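Long-range contacts in agmatinase (Burkholderia thailandensis, PDB 4DZ4), which probably hydrolyses agmatine to putrescine and urea at a site that holds two manganese ions: residues I160-C166 against V198-T204; D138-Y143 against L177-F183; A217-H221 against G264-Q270. The contacts are given in a common frame with arbitrary orientation. Numbering follows the deposited sequence.

Interaction 1 (I160-C166 against V198-T204); sequences IHFDAHC and VQVGIRT. With MN (manganese (II) ion), chain Q; MN (manganese (II) ion), chain P.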
loop_
_atom_site.group_PDB
_atom_site.type_symbol
_atom_site.label_atom_id
_atom_site.label_comp_id
_atom_site.label_asym_id
_atom_site.label_seq_id
_atom_site.Cartn_x
_atom_site.Cartn_y
_atom_site.Cartn_z
ATOM N N ILE B 160 -14.022 -16.029 -28.037
ATOM C CA ILE B 160 -14.282 -16.537 -26.678
ATOM C C ILE B 160 -13.764 -15.440 -25.750
ATOM O O ILE B 160 -12.573 -15.205 -25.656
ATOM C CB ILE B 160 -13.572 -17.875 -26.384
ATOM C CG1 ILE B 160 -14.023 -18.968 -27.374
ATOM C CG2 ILE B 160 -13.872 -18.282 -24.930
ATOM C CD1 ILE B 160 -13.221 -20.259 -27.249
ATOM N N HIS B 161 -14.681 -14.786 -25.053
ATOM C CA HIS B 161 -14.388 -13.494 -24.396
ATOM C C HIS B 161 -14.735 -13.554 -22.927
ATOM O O HIS B 161 -15.901 -13.728 -22.583
ATOM C CB HIS B 161 -15.191 -12.450 -25.163
ATOM C CG HIS B 161 -15.182 -11.056 -24.575
ATOM N ND1 HIS B 161 -16.138 -10.146 -24.905
ATOM C CD2 HIS B 161 -14.304 -10.409 -23.722
ATOM C CE1 HIS B 161 -15.894 -8.984 -24.271
ATOM N NE2 HIS B 161 -14.782 -9.133 -23.549
ATOM N N PHE B 162 -13.716 -13.506 -22.067
ATOM C CA PHE B 162 -13.930 -13.537 -20.616
ATOM C C PHE B 162 -13.858 -12.087 -20.125
ATOM O O PHE B 162 -12.851 -11.411 -20.375
ATOM C CB PHE B 162 -12.837 -14.356 -19.930
ATOM C CG PHE B 162 -12.900 -15.828 -20.205
ATOM C CD1 PHE B 162 -13.476 -16.706 -19.280
ATOM C CD2 PHE B 162 -12.346 -16.351 -21.375
ATOM C CE1 PHE B 162 -13.542 -18.082 -19.519
ATOM C CE2 PHE B 162 -12.375 -17.735 -21.613
ATOM C CZ PHE B 162 -12.967 -18.596 -20.690
ATOM N N ASP B 163 -14.887 -11.598 -19.425
ATOM C CA ASP B 163 -14.953 -10.163 -19.114
ATOM C C ASP B 163 -16.152 -9.900 -18.246
ATOM O O ASP B 163 -17.189 -10.555 -18.412
ATOM C CB ASP B 163 -15.131 -9.370 -20.426
ATOM C CG ASP B 163 -14.561 -7.957 -20.378
ATOM O OD1 ASP B 163 -14.786 -7.222 -19.394
ATOM O OD2 ASP B 163 -13.959 -7.554 -21.398
ATOM N N ALA B 164 -16.039 -8.914 -17.368
ATOM C CA ALA B 164 -17.240 -8.352 -16.735
ATOM C C ALA B 164 -18.075 -7.527 -17.727
ATOM O O ALA B 164 -19.251 -7.255 -17.458
ATOM C CB ALA B 164 -16.844 -7.465 -15.544
ATOM N N HIS B 165 -17.452 -7.114 -18.845
ATOM C CA HIS B 165 -18.012 -6.152 -19.815
ATOM C C HIS B 165 -18.085 -6.742 -21.225
ATOM O O HIS B 165 -17.157 -7.367 -21.701
ATOM C CB HIS B 165 -17.135 -4.895 -19.901
ATOM C CG HIS B 165 -16.847 -4.267 -18.565
ATOM N ND1 HIS B 165 -15.736 -4.566 -17.839
ATOM C CD2 HIS B 165 -17.563 -3.334 -17.831
ATOM C CE1 HIS B 165 -15.765 -3.856 -16.682
ATOM N NE2 HIS B 165 -16.872 -3.096 -16.692
ATOM N N CYS B 166 -19.183 -6.468 -21.907
ATOM C CA CYS B 166 -19.380 -6.979 -23.272
ATOM C C CYS B 166 -18.537 -6.252 -24.312
ATOM O O CYS B 166 -18.218 -6.816 -25.381
ATOM C CB CYS B 166 -20.854 -6.891 -23.647
ATOM S SG CYS B 166 -21.507 -5.207 -23.685
ATOM N N VAL B 198 -18.946 -16.168 -27.732
ATOM C CA VAL B 198 -19.479 -16.304 -26.374
ATOM C C VAL B 198 -18.738 -15.392 -25.413
ATOM O O VAL B 198 -17.497 -15.248 -25.485
ATOM C CB VAL B 198 -19.447 -17.790 -25.905
ATOM C CG1 VAL B 198 -18.016 -18.355 -25.920
ATOM C CG2 VAL B 198 -20.106 -17.943 -24.526
ATOM N N GLN B 199 -19.504 -14.794 -24.499
ATOM C CA GLN B 199 -18.959 -13.873 -23.514
ATOM C C GLN B 199 -19.251 -14.463 -22.136
ATOM O O GLN B 199 -20.381 -14.834 -21.857
ATOM C CB GLN B 199 -19.582 -12.498 -23.707
ATOM C CG GLN B 199 -19.208 -11.893 -25.070
ATOM C CD GLN B 199 -19.826 -10.533 -25.331
ATOM O OE1 GLN B 199 -21.039 -10.335 -25.186
ATOM N NE2 GLN B 199 -18.976 -9.562 -25.696
ATOM N N VAL B 200 -18.219 -14.559 -21.310
ATOM C CA VAL B 200 -18.262 -15.349 -20.068
ATOM C C VAL B 200 -17.877 -14.466 -18.868
ATOM O O VAL B 200 -16.813 -13.831 -18.867
ATOM C CB VAL B 200 -17.271 -16.529 -20.125
ATOM C CG1 VAL B 200 -17.393 -17.374 -18.853
ATOM C CG2 VAL B 200 -17.539 -17.419 -21.353
ATOM N N GLY B 201 -18.737 -14.439 -17.850
ATOM C CA GLY B 201 -18.499 -13.651 -16.636
ATOM C C GLY B 201 -19.146 -12.262 -16.677
ATOM O O GLY B 201 -18.996 -11.461 -15.739
ATOM N N ILE B 202 -19.875 -11.990 -17.758
ATOM C CA ILE B 202 -20.580 -10.706 -17.957
ATOM C C ILE B 202 -21.424 -10.319 -16.749
ATOM O O ILE B 202 -22.137 -11.137 -16.180
ATOM C CB ILE B 202 -21.454 -10.709 -19.235
ATOM C CG1 ILE B 202 -20.584 -10.946 -20.492
ATOM C CG2 ILE B 202 -22.272 -9.399 -19.317
ATOM C CD1 ILE B 202 -19.585 -9.809 -20.803
ATOM N N ARG B 203 -21.335 -9.058 -16.353
ATOM C CA ARG B 203 -22.155 -8.571 -15.247
ATOM C C ARG B 203 -22.340 -7.059 -15.358
ATOM O O ARG B 203 -22.473 -6.349 -14.338
ATOM C CB ARG B 203 -21.570 -8.992 -13.895
ATOM C CG ARG B 203 -20.099 -8.686 -13.690
ATOM C CD ARG B 203 -19.614 -9.378 -12.417
ATOM N NE ARG B 203 -18.219 -9.049 -12.050
ATOM C CZ ARG B 203 -17.111 -9.577 -12.578
ATOM N NH1 ARG B 203 -15.924 -9.213 -12.083
ATOM N NH2 ARG B 203 -17.154 -10.476 -13.566
ATOM N N THR B 204 -22.446 -6.585 -16.611
ATOM C CA THR B 204 -22.819 -5.202 -16.883
ATOM C C THR B 204 -23.783 -5.189 -18.056
ATOM O O THR B 204 -23.825 -6.155 -18.842
ATOM C CB THR B 204 -21.615 -4.292 -17.208
ATOM O OG1 THR B 204 -20.756 -4.913 -18.171
ATOM C CG2 THR B 204 -20.819 -3.982 -15.917
HETATM MN MN MN Q . -13.791 -5.514 -18.636
HETATM MN MN MN P . -13.060 -5.589 -21.776
HETATM O O HOH W 1 -21.568 -5.936 -20.486
HETATM O O HOH W 2 -13.950 -4.494 -20.435
#
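Strands 160-162 and 198-200 run parallel, and the ladder of backbone hydrogen bonds between them alternates as parallel pairing requires: His161 N to Val198 O (2.9 Å), Val200 N to His161 O (2.8 Å) and Asp163 N to Val200 O (3.0 Å). Beyond the strands, Ala164 O accepts both Arg203 N (3.0 Å) and Thr204 OG1 (2.9 Å). Both ring nitrogens of His161 are satisfied: ND1 accepts from Gln199 NE2 (3.0 Å), so the proton lies on NE2, which donates to Asp163 OD2 (2.8 Å). Gln199 NE2 also makes a weak bond to Cys166 O (2.9 Å). A water bridges Cys166 N to Thr204 O and OG1. Asp163 OD1 accepts His165 N (2.7 Å) in an Asx turn while binding one manganese at 2.1 Å; OD2 binds the other at 2.2 Å. His165 ND1 joins the first ion at 2.3 Å. Gly201, at phi 94°, turns the chain where a CB would clash. The strands belong to a beta-alpha-beta unit through helix 182-188; strands 240-246 and 213-216 flank the pair, and helix 225-236 packs on the face carrying Ile160, Val198 and Val200.

Interaction 2 (D138-Y143 against L177-F183); sequences DHYITY and LNHGTMF. With MN (manganese (II) ion), chain P.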
loop_
_atom_site.group_PDB
_atom_site.type_symbol
_atom_site.label_atom_id
_atom_site.label_comp_id
_atom_site.label_asym_id
_atom_site.label_seq_id
_atom_site.Cartn_x
_atom_site.Cartn_y
_atom_site.Cartn_z
ATOM N N ASP B 138 -4.843 -2.241 -22.353
ATOM C CA ASP B 138 -6.306 -2.212 -22.256
ATOM C C ASP B 138 -6.971 -3.001 -23.386
ATOM O O ASP B 138 -6.315 -3.421 -24.353
ATOM C CB ASP B 138 -6.840 -0.772 -22.070
ATOM C CG ASP B 138 -6.835 0.061 -23.379
ATOM O OD1 ASP B 138 -7.276 -0.456 -24.437
ATOM O OD2 ASP B 138 -6.450 1.265 -23.317
ATOM N N HIS B 139 -8.258 -3.268 -23.225
ATOM C CA HIS B 139 -8.940 -4.198 -24.141
ATOM C C HIS B 139 -9.024 -3.740 -25.577
ATOM O O HIS B 139 -9.269 -4.555 -26.482
ATOM C CB HIS B 139 -10.333 -4.549 -23.609
ATOM C CG HIS B 139 -10.697 -6.015 -23.802
ATOM N ND1 HIS B 139 -11.612 -6.642 -23.034
ATOM C CD2 HIS B 139 -10.221 -6.961 -24.704
ATOM C CE1 HIS B 139 -11.707 -7.923 -23.412
ATOM N NE2 HIS B 139 -10.854 -8.128 -24.440
ATOM N N TYR B 140 -8.842 -2.438 -25.818
ATOM C CA TYR B 140 -8.899 -1.946 -27.196
ATOM C C TYR B 140 -7.937 -2.737 -28.093
ATOM O O TYR B 140 -8.222 -2.947 -29.286
ATOM C CB TYR B 140 -8.563 -0.453 -27.275
ATOM C CG TYR B 140 -8.528 0.013 -28.714
ATOM C CD1 TYR B 140 -9.697 0.380 -29.368
ATOM C CD2 TYR B 140 -7.318 0.035 -29.430
ATOM C CE1 TYR B 140 -9.673 0.776 -30.704
ATOM C CE2 TYR B 140 -7.281 0.417 -30.765
ATOM C CZ TYR B 140 -8.466 0.803 -31.385
ATOM O OH TYR B 140 -8.454 1.194 -32.714
ATOM N N ILE B 141 -6.805 -3.178 -27.532
ATOM C CA ILE B 141 -5.784 -3.849 -28.381
ATOM C C ILE B 141 -6.344 -5.043 -29.154
ATOM O O ILE B 141 -5.846 -5.385 -30.241
ATOM C CB ILE B 141 -4.512 -4.261 -27.588
ATOM C CG1 ILE B 141 -4.780 -5.473 -26.661
ATOM C CG2 ILE B 141 -3.931 -3.034 -26.842
ATOM C CD1 ILE B 141 -3.528 -6.050 -25.989
ATOM N N THR B 142 -7.375 -5.687 -28.608
ATOM C CA THR B 142 -7.910 -6.886 -29.240
ATOM C C THR B 142 -8.549 -6.627 -30.622
ATOM O O THR B 142 -8.543 -7.512 -31.500
ATOM C CB THR B 142 -8.885 -7.589 -28.302
ATOM O OG1 THR B 142 -8.222 -7.838 -27.054
ATOM C CG2 THR B 142 -9.356 -8.941 -28.911
ATOM N N TYR B 143 -9.048 -5.412 -30.822
ATOM C CA TYR B 143 -9.630 -5.058 -32.111
ATOM C C TYR B 143 -8.575 -5.086 -33.238
ATOM O O TYR B 143 -8.726 -5.840 -34.192
ATOM C CB TYR B 143 -10.380 -3.714 -31.990
ATOM C CG TYR B 143 -10.943 -3.176 -33.270
ATOM C CD1 TYR B 143 -11.702 -3.989 -34.143
ATOM C CD2 TYR B 143 -10.766 -1.825 -33.606
ATOM C CE1 TYR B 143 -12.219 -3.475 -35.326
ATOM C CE2 TYR B 143 -11.262 -1.310 -34.805
ATOM C CZ TYR B 143 -12.015 -2.144 -35.641
ATOM O OH TYR B 143 -12.526 -1.615 -36.796
ATOM N N LEU B 177 -10.882 5.600 -29.705
ATOM C CA LEU B 177 -9.939 4.742 -29.030
ATOM C C LEU B 177 -10.625 4.456 -27.717
ATOM O O LEU B 177 -10.519 5.262 -26.799
ATOM C CB LEU B 177 -8.655 5.546 -28.812
ATOM C CG LEU B 177 -7.333 4.935 -28.373
ATOM C CD1 LEU B 177 -7.069 3.620 -29.095
ATOM C CD2 LEU B 177 -6.231 5.936 -28.733
ATOM N N ASN B 178 -11.428 3.392 -27.697
ATOM C CA ASN B 178 -12.308 3.089 -26.551
ATOM C C ASN B 178 -12.345 1.576 -26.303
ATOM O O ASN B 178 -12.799 0.794 -27.164
ATOM C CB ASN B 178 -13.722 3.627 -26.826
ATOM C CG ASN B 178 -14.621 3.630 -25.586
ATOM O OD1 ASN B 178 -14.554 2.722 -24.740
ATOM N ND2 ASN B 178 -15.480 4.633 -25.494
ATOM N N HIS B 179 -11.881 1.169 -25.116
ATOM C CA HIS B 179 -11.827 -0.255 -24.752
ATOM C C HIS B 179 -13.181 -0.896 -24.511
ATOM O O HIS B 179 -13.258 -2.095 -24.267
ATOM C CB HIS B 179 -10.882 -0.470 -23.544
ATOM C CG HIS B 179 -11.410 0.075 -22.238
ATOM N ND1 HIS B 179 -10.924 -0.352 -21.036
ATOM C CD2 HIS B 179 -12.417 0.988 -21.956
ATOM C CE1 HIS B 179 -11.588 0.290 -20.032
ATOM N NE2 HIS B 179 -12.511 1.083 -20.583
ATOM N N GLY B 180 -14.246 -0.101 -24.588
ATOM C CA GLY B 180 -15.588 -0.583 -24.321
ATOM C C GLY B 180 -16.461 -0.663 -25.546
ATOM O O GLY B 180 -17.640 -1.042 -25.465
ATOM N N THR B 181 -15.928 -0.260 -26.697
ATOM C CA THR B 181 -16.773 -0.274 -27.911
ATOM C C THR B 181 -16.093 -0.983 -29.086
ATOM O O THR B 181 -16.668 -1.052 -30.188
ATOM C CB THR B 181 -17.193 1.138 -28.356
ATOM O OG1 THR B 181 -16.030 1.872 -28.758
ATOM C CG2 THR B 181 -17.880 1.917 -27.212
ATOM N N MET B 182 -14.892 -1.506 -28.868
ATOM C CA MET B 182 -14.146 -2.106 -30.003
ATOM C C MET B 182 -14.733 -3.432 -30.519
ATOM O O MET B 182 -14.511 -3.800 -31.688
ATOM C CB MET B 182 -12.637 -2.205 -29.732
ATOM C CG MET B 182 -12.174 -3.352 -28.824
ATOM S SD MET B 182 -12.644 -2.950 -27.144
ATOM C CE MET B 182 -12.604 -4.614 -26.450
ATOM N N PHE B 183 -15.511 -4.130 -29.690
ATOM C CA PHE B 183 -16.186 -5.339 -30.217
ATOM C C PHE B 183 -17.499 -5.051 -30.926
ATOM O O PHE B 183 -17.962 -5.889 -31.707
ATOM C CB PHE B 183 -16.343 -6.481 -29.178
ATOM C CG PHE B 183 -15.019 -7.016 -28.639
ATOM C CD1 PHE B 183 -13.850 -6.962 -29.404
ATOM C CD2 PHE B 183 -14.952 -7.602 -27.387
ATOM C CE1 PHE B 183 -12.637 -7.446 -28.923
ATOM C CE2 PHE B 183 -13.740 -8.084 -26.894
ATOM C CZ PHE B 183 -12.576 -8.008 -27.650
HETATM MN MN MN P . -13.060 -5.589 -21.776
HETATM O O HOH W 2 -13.950 -4.494 -20.435
#
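The manganese site of the arginase fold is built partly here, where the loop after strand 131-136 delivers His139 to the metal and the start of helix 182-188 packs against one face of its ring. His139 ND1 binds one manganese at 2.2 Å, beside a water 1.9 Å from the same ion; Asp163, Asp167 and Asp246 also bind this ion. Met182 and Phe183 lie over the same face of the imidazole, and NE2 is hydrogen-bonded to Thr244. The edge of Phe183 meets that face in a T-shaped stack, centroids 5.1 Å apart and planes at 80°, and Met182 CE makes a CH-pi contact 3.9 Å from the centroid of the His139 ring. Met182 CE also lies 3.3 Å from His139 O, while Met182 CB packs on Tyr143 CB at 3.5 Å and on Tyr140 CD1 at 3.9 Å.

Such ligand-bearing loops at the C-terminal ends of parallel strands are how this alpha/beta fold assembles its metal centre. Two Asx turns shape the loops: Asp138 OD1 accepts Tyr140 N at 2.9 Å, and Asn178 OD1 accepts Gly180 N at 2.8 Å. Further from the ion, Leu177 CD1 sits 3.6 Å from the centroid of the Tyr140 ring, over its face, and His179 CB approaches Tyr140 N at 3.6 Å. Glu290 links the two loops by accepting both His139 N and His179 ND1. Thr142 CG2 touches Phe183 CZ at 3.6 Å, and Leu177 O meets His109 of a neighbouring subunit in a hydrogen bond.

Interaction 3 (A217-H221 against G264-Q270); sequences AAWVH and GGLSSAQ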
loop_
_atom_site.group_PDB
_atom_site.type_symbol
_atom_site.label_atom_id
_atom_site.label_comp_id
_atom_site.label_asym_id
_atom_site.label_seq_id
_atom_site.Cartn_x
_atom_site.Cartn_y
_atom_site.Cartn_z
ATOM N N ALA B 217 -21.912 -13.767 -15.086
ATOM C CA ALA B 217 -21.294 -14.239 -13.854
ATOM C C ALA B 217 -22.249 -15.125 -13.026
ATOM O O ALA B 217 -21.854 -16.199 -12.574
ATOM C CB ALA B 217 -20.777 -13.062 -13.021
ATOM N N ALA B 218 -23.498 -14.695 -12.851
ATOM C CA ALA B 218 -24.459 -15.490 -12.072
ATOM C C ALA B 218 -24.652 -16.878 -12.681
ATOM O O ALA B 218 -24.778 -17.874 -11.959
ATOM C CB ALA B 218 -25.805 -14.794 -11.979
ATOM N N TRP B 219 -24.633 -16.933 -14.006
ATOM C CA TRP B 219 -24.857 -18.201 -14.708
ATOM C C TRP B 219 -23.706 -19.141 -14.426
ATOM O O TRP B 219 -23.905 -20.335 -14.162
ATOM C CB TRP B 219 -25.045 -17.927 -16.202
ATOM C CG TRP B 219 -25.521 -19.136 -16.979
ATOM C CD1 TRP B 219 -26.820 -19.413 -17.403
ATOM C CD2 TRP B 219 -24.699 -20.247 -17.489
ATOM N NE1 TRP B 219 -26.856 -20.603 -18.124
ATOM C CE2 TRP B 219 -25.618 -21.156 -18.187
ATOM C CE3 TRP B 219 -23.352 -20.583 -17.414
ATOM C CZ2 TRP B 219 -25.170 -22.331 -18.800
ATOM C CZ3 TRP B 219 -22.921 -21.759 -18.027
ATOM C CH2 TRP B 219 -23.811 -22.618 -18.689
ATOM N N VAL B 220 -22.484 -18.607 -14.449
ATOM C CA VAL B 220 -21.303 -19.407 -14.196
ATOM C C VAL B 220 -21.328 -19.914 -12.757
ATOM O O VAL B 220 -21.039 -21.078 -12.512
ATOM C CB VAL B 220 -19.997 -18.650 -14.500
ATOM C CG1 VAL B 220 -18.774 -19.475 -14.112
ATOM C CG2 VAL B 220 -19.962 -18.282 -15.976
ATOM N N HIS B 221 -21.706 -19.050 -11.818
ATOM C CA HIS B 221 -21.764 -19.438 -10.415
ATOM C C HIS B 221 -22.801 -20.525 -10.207
ATOM O O HIS B 221 -22.583 -21.452 -9.440
ATOM C CB HIS B 221 -22.102 -18.225 -9.545
ATOM C CG HIS B 221 -20.975 -17.220 -9.440
ATOM N ND1 HIS B 221 -19.700 -17.583 -9.176
ATOM C CD2 HIS B 221 -20.974 -15.835 -9.552
ATOM C CE1 HIS B 221 -18.923 -16.483 -9.132
ATOM N NE2 HIS B 221 -19.712 -15.412 -9.356
ATOM N N GLY B 264 -18.855 -9.216 -7.858
ATOM C CA GLY B 264 -19.654 -10.431 -8.170
ATOM C C GLY B 264 -19.042 -11.354 -9.222
ATOM O O GLY B 264 -19.767 -12.109 -9.886
ATOM N N GLY B 265 -17.741 -11.284 -9.428
ATOM C CA GLY B 265 -17.116 -12.007 -10.550
ATOM C C GLY B 265 -16.667 -13.430 -10.210
ATOM O O GLY B 265 -17.043 -14.006 -9.184
ATOM N N LEU B 266 -15.870 -13.984 -11.109
ATOM C CA LEU B 266 -15.343 -15.334 -10.996
ATOM C C LEU B 266 -14.144 -15.434 -10.076
ATOM O O LEU B 266 -13.386 -14.484 -9.920
ATOM C CB LEU B 266 -14.940 -15.836 -12.390
ATOM C CG LEU B 266 -16.025 -16.475 -13.268
ATOM C CD1 LEU B 266 -17.257 -15.659 -13.487
ATOM C CD2 LEU B 266 -15.446 -16.900 -14.613
ATOM N N SER B 267 -13.954 -16.605 -9.469
ATOM C CA SER B 267 -12.691 -16.897 -8.810
ATOM C C SER B 267 -11.622 -17.303 -9.851
ATOM O O SER B 267 -11.970 -17.711 -10.955
ATOM C CB SER B 267 -12.863 -18.030 -7.794
ATOM O OG SER B 267 -13.218 -19.257 -8.434
ATOM N N SER B 268 -10.338 -17.208 -9.496
ATOM C CA SER B 268 -9.316 -17.729 -10.412
ATOM C C SER B 268 -9.501 -19.255 -10.588
ATOM O O SER B 268 -9.229 -19.779 -11.677
ATOM C CB SER B 268 -7.895 -17.361 -9.964
ATOM O OG SER B 268 -7.708 -17.808 -8.639
ATOM N N ALA B 269 -9.953 -19.958 -9.533
ATOM C CA ALA B 269 -10.203 -21.397 -9.638
ATOM C C ALA B 269 -11.216 -21.692 -10.748
ATOM O O ALA B 269 -10.997 -22.611 -11.581
ATOM C CB ALA B 269 -10.685 -21.984 -8.312
ATOM N N GLN B 270 -12.329 -20.970 -10.750
ATOM C CA GLN B 270 -13.347 -21.159 -11.810
ATOM C C GLN B 270 -12.786 -20.857 -13.198
ATOM O O GLN B 270 -12.968 -21.631 -14.139
ATOM C CB GLN B 270 -14.588 -20.283 -11.595
ATOM C CG GLN B 270 -15.474 -20.612 -10.406
ATOM C CD GLN B 270 -16.513 -19.519 -10.145
ATOM O OE1 GLN B 270 -16.179 -18.331 -9.973
ATOM N NE2 GLN B 270 -17.785 -19.901 -10.149
#
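His221 takes the m rotamer (chi1 -71°), which swings its imidazole from the first turn of helix 217-223 across to the loop at 264-265. There NE2 gives a weak hydrogen bond to Gly264 O at 3.3 Å and lies 3.0 Å from Gly265 O, while ND1 accepts from Gln270 NE2 at 3.2 Å. Gln270, extended at chi2 (169°) and turned at chi3 (-55°), divides its amide between two tasks. Its OE1 accepts Ser267 N at 2.9 Å, and Ser267 OG, with chi1 in p, accepts Gln270 N at 3.0 Å. These reciprocal bonds form a capping box at the N terminus of helix 268-276, so the amide that closes the box also reaches the neighbouring helix. Besides the imidazole contacts, Val220 in t places CG1 4.2 Å from Leu266 CD1, and Ala217 CB touches Gly264 O at 3.4 Å. Gly264, at phi 94°, adopts a conformation that a CB would obstruct. Ala269 of another subunit packs on His221.

Overall arrangement
Interactions 1 and 2 meet at the metal centre, their own centres 14 Å apart. Asp163 OD2 and His139 ND1, 3.0 Å from each other, bind the same manganese, and one water bound to both ions belongs to the two contacts. Behind these ligands His161 CE1 lies 3.5 Å from Phe183 CE2, so the second-shell packing is continuous as well. Interaction 3 adjoins interaction 1 on the side away from interaction 2: the centres are 11 Å apart, Ile202 O and Ala217 N stand at 2.9 Å, probably hydrogen-bonded, and Arg203 CZ is 3.2 Å from Gly265 CA. It remains about 13 Å from interaction 2 at the nearest atoms, and the nearest atom of Gly265 is about 11 Å from a manganese ion.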